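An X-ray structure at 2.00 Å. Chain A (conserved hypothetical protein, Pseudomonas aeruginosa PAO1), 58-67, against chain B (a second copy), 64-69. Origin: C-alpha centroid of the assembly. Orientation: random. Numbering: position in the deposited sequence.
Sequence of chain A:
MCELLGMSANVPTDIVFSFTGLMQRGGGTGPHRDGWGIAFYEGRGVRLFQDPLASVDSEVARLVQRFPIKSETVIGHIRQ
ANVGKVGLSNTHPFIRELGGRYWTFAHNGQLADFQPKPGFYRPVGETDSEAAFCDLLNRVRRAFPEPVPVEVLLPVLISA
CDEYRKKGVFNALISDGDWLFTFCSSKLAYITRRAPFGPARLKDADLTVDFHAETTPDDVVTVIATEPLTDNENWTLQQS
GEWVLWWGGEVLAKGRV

Chain A 58-67: SEVARLVQRF
Chain B 64-69: VQRFPI

Small interfaces between copies of a protein often rely on packing and water rather than direct hydrogen bonds, and this contact, burying 252 Å² over both sides, has none of the latter. A helix ending at Arg A66 faces an extended strand, Gln B65 (phi/psi -116/129) to Ile B69 (-143/142). Their axes approach to 10.1 Å and run at 143°, roughly antiparallel, with the CA atoms of Glu A59 and Pro B68 7.4 Å apart and those of Arg A66 and Gln B65 11.6 Å apart. Glu A59, Leu A63 and Arg A66 all point toward the strand. Arg A66 (62 Å²), Glu A59 and Phe B67 (47 Å² each) and Pro B68 (44 Å²) give most of the covered area.

Apolar contact is slight. Leu A63 (chi1 -107°, chi2 m) sets CD1 at the ring edge of Phe B67 (chi1 m, chi2 -85°), 4.4 Å from CE1; Phe B67 starts sideways, but its long side chain brings the ring nearer.

Polar groups complete the seam. Glu A59 OE1 lies 3.6 Å from Pro B68 CG. Arg A66 (p, t, m, chi4 -150°) is long enough to lay one guanidinium face over Phe B67 CE1, while its NH2 stands 3.7 Å from Arg B66 O. One water bridges the chains, donating to Glu A59 OE2 (2.9 Å) and Arg B66 O (3.3 Å). Within chain A, Glu A59 (t, p, chi3 56°) also forms a salt bridge, Arg A62 NH1 to Glu A59 OE1 at 3.5 Å, its hydrogen bond weak.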

# COMPACT_ATOMS: atom_id res chain seq x y z
N SER A 58 0.56 -11.71 13.76
CA SER A 58 1.55 -10.93 13.03
C SER A 58 1.70 -9.45 13.41
O SER A 58 0.89 -8.90 14.16
CB SER A 58 1.34 -11.07 11.53
OG SER A 58 0.07 -10.56 11.14
N GLU A 59 2.77 -8.83 12.90
CA GLU A 59 3.07 -7.42 13.15
C GLU A 59 2.10 -6.50 12.41
O GLU A 59 1.81 -5.41 12.87
CB GLU A 59 4.51 -7.10 12.73
CG GLU A 59 5.09 -5.84 13.39
CD GLU A 59 5.41 -6.04 14.86
OE1 GLU A 59 6.17 -6.99 15.19
OE2 GLU A 59 4.89 -5.25 15.70
N VAL A 60 1.68 -6.93 11.22
CA VAL A 60 0.72 -6.16 10.42
C VAL A 60 -0.65 -6.16 11.10
O VAL A 60 -1.42 -5.21 10.99
CB VAL A 60 0.59 -6.75 8.99
CG1 VAL A 60 0.21 -8.20 9.06
CG2 VAL A 60 -0.42 -5.97 8.17
N ALA A 61 -0.95 -7.26 11.79
CA ALA A 61 -2.19 -7.43 12.53
C ALA A 61 -2.17 -6.52 13.75
O ALA A 61 -3.22 -6.09 14.24
CB ALA A 61 -2.34 -8.87 12.95
N ARG A 62 -0.98 -6.24 14.25
CA ARG A 62 -0.80 -5.35 15.39
C ARG A 62 -0.78 -3.91 14.89
O ARG A 62 -1.19 -2.99 15.60
CB ARG A 62 0.51 -5.66 16.11
CG ARG A 62 0.46 -6.83 17.07
CD ARG A 62 1.69 -6.85 17.97
NE ARG A 62 2.84 -7.49 17.35
CZ ARG A 62 2.93 -8.80 17.13
NH1 ARG A 62 4.01 -9.32 16.56
NH2 ARG A 62 1.93 -9.60 17.48
N LEU A 63 -0.26 -3.72 13.68
CA LEU A 63 -0.18 -2.41 13.08
C LEU A 63 -1.55 -1.74 12.87
O LEU A 63 -1.71 -0.56 13.18
CB LEU A 63 0.61 -2.48 11.77
CG LEU A 63 2.02 -1.88 11.76
CD1 LEU A 63 1.92 -0.37 11.81
CD2 LEU A 63 2.84 -2.41 12.92
N VAL A 64 -2.52 -2.47 12.33
CA VAL A 64 -3.86 -1.90 12.12
C VAL A 64 -4.50 -1.47 13.42
O VAL A 64 -5.24 -0.48 13.46
CB VAL A 64 -4.86 -2.89 11.49
CG1 VAL A 64 -4.85 -2.78 10.00
CG2 VAL A 64 -4.58 -4.30 11.97
N GLN A 65 -4.26 -2.26 14.47
CA GLN A 65 -4.81 -1.97 15.78
C GLN A 65 -4.16 -0.81 16.52
O GLN A 65 -4.83 -0.12 17.28
CB GLN A 65 -4.77 -3.23 16.65
CG GLN A 65 -5.55 -4.38 16.08
CD GLN A 65 -5.73 -5.50 17.07
OE1 GLN A 65 -6.42 -5.35 18.09
NE2 GLN A 65 -5.10 -6.63 16.80
N ARG A 66 -2.85 -0.61 16.32
CA ARG A 66 -2.16 0.49 17.00
C ARG A 66 -2.22 1.85 16.30
O ARG A 66 -1.95 2.90 16.90
CB ARG A 66 -0.71 0.09 17.34
CG ARG A 66 0.15 -0.35 16.17
CD ARG A 66 1.49 -0.93 16.64
NE ARG A 66 2.39 0.07 17.19
CZ ARG A 66 3.73 0.00 17.14
NH1 ARG A 66 4.47 0.97 17.67
NH2 ARG A 66 4.33 -1.03 16.55
N PHE A 67 -2.62 1.84 15.03
CA PHE A 67 -2.72 3.06 14.23
C PHE A 67 -4.03 3.80 14.46
O PHE A 67 -5.11 3.23 14.30
CB PHE A 67 -2.59 2.70 12.74
CG PHE A 67 -2.60 3.90 11.82
CD1 PHE A 67 -1.42 4.55 11.47
CD2 PHE A 67 -3.79 4.40 11.32
CE1 PHE A 67 -1.43 5.67 10.64
CE2 PHE A 67 -3.81 5.52 10.49
CZ PHE A 67 -2.63 6.15 10.15
N VAL B 64 11.30 5.38 22.23
CA VAL B 64 11.59 4.68 20.98
C VAL B 64 10.54 3.63 20.59
O VAL B 64 10.10 2.83 21.42
CB VAL B 64 13.02 4.06 21.00
CG1 VAL B 64 13.92 4.85 21.95
CG2 VAL B 64 12.99 2.59 21.38
N GLN B 65 10.12 3.65 19.33
CA GLN B 65 9.13 2.71 18.82
C GLN B 65 9.75 1.83 17.75
O GLN B 65 10.40 2.32 16.84
CB GLN B 65 7.93 3.49 18.27
CG GLN B 65 7.28 4.40 19.30
CD GLN B 65 6.23 5.32 18.72
OE1 GLN B 65 5.04 5.00 18.70
NE2 GLN B 65 6.66 6.49 18.25
N ARG B 66 9.58 0.51 17.90
CA ARG B 66 10.12 -0.48 16.97
C ARG B 66 9.19 -0.88 15.83
O ARG B 66 7.96 -0.99 16.01
CB ARG B 66 10.50 -1.74 17.74
CG ARG B 66 11.93 -1.80 18.25
CD ARG B 66 12.18 -3.03 19.14
NE ARG B 66 11.64 -4.27 18.56
CZ ARG B 66 12.38 -5.23 18.02
NH1 ARG B 66 11.79 -6.32 17.53
NH2 ARG B 66 13.70 -5.12 17.96
N PHE B 67 9.79 -1.19 14.67
CA PHE B 67 9.06 -1.62 13.47
C PHE B 67 9.79 -2.75 12.76
O PHE B 67 10.59 -2.52 11.85
CB PHE B 67 8.83 -0.45 12.51
CG PHE B 67 7.88 0.58 13.06
CD1 PHE B 67 6.51 0.42 12.90
CD2 PHE B 67 8.36 1.66 13.80
CE1 PHE B 67 5.61 1.34 13.50
CE2 PHE B 67 7.47 2.58 14.39
CZ PHE B 67 6.10 2.41 14.24
N PRO B 68 9.54 -3.99 13.19
CA PRO B 68 10.15 -5.20 12.63
C PRO B 68 9.68 -5.45 11.20
O PRO B 68 8.48 -5.37 10.90
CB PRO B 68 9.65 -6.29 13.57
CG PRO B 68 9.41 -5.57 14.86
CD PRO B 68 8.75 -4.32 14.38
N ILE B 69 10.63 -5.79 10.33
CA ILE B 69 10.37 -6.06 8.92
C ILE B 69 11.28 -7.20 8.48
O ILE B 69 12.41 -7.31 8.93
CB ILE B 69 10.65 -4.79 8.07
CG1 ILE B 69 9.49 -3.80 8.23
CG2 ILE B 69 10.88 -5.13 6.60
CD1 ILE B 69 9.76 -2.43 7.66
O HOH W 1 6.77 -3.75 17.30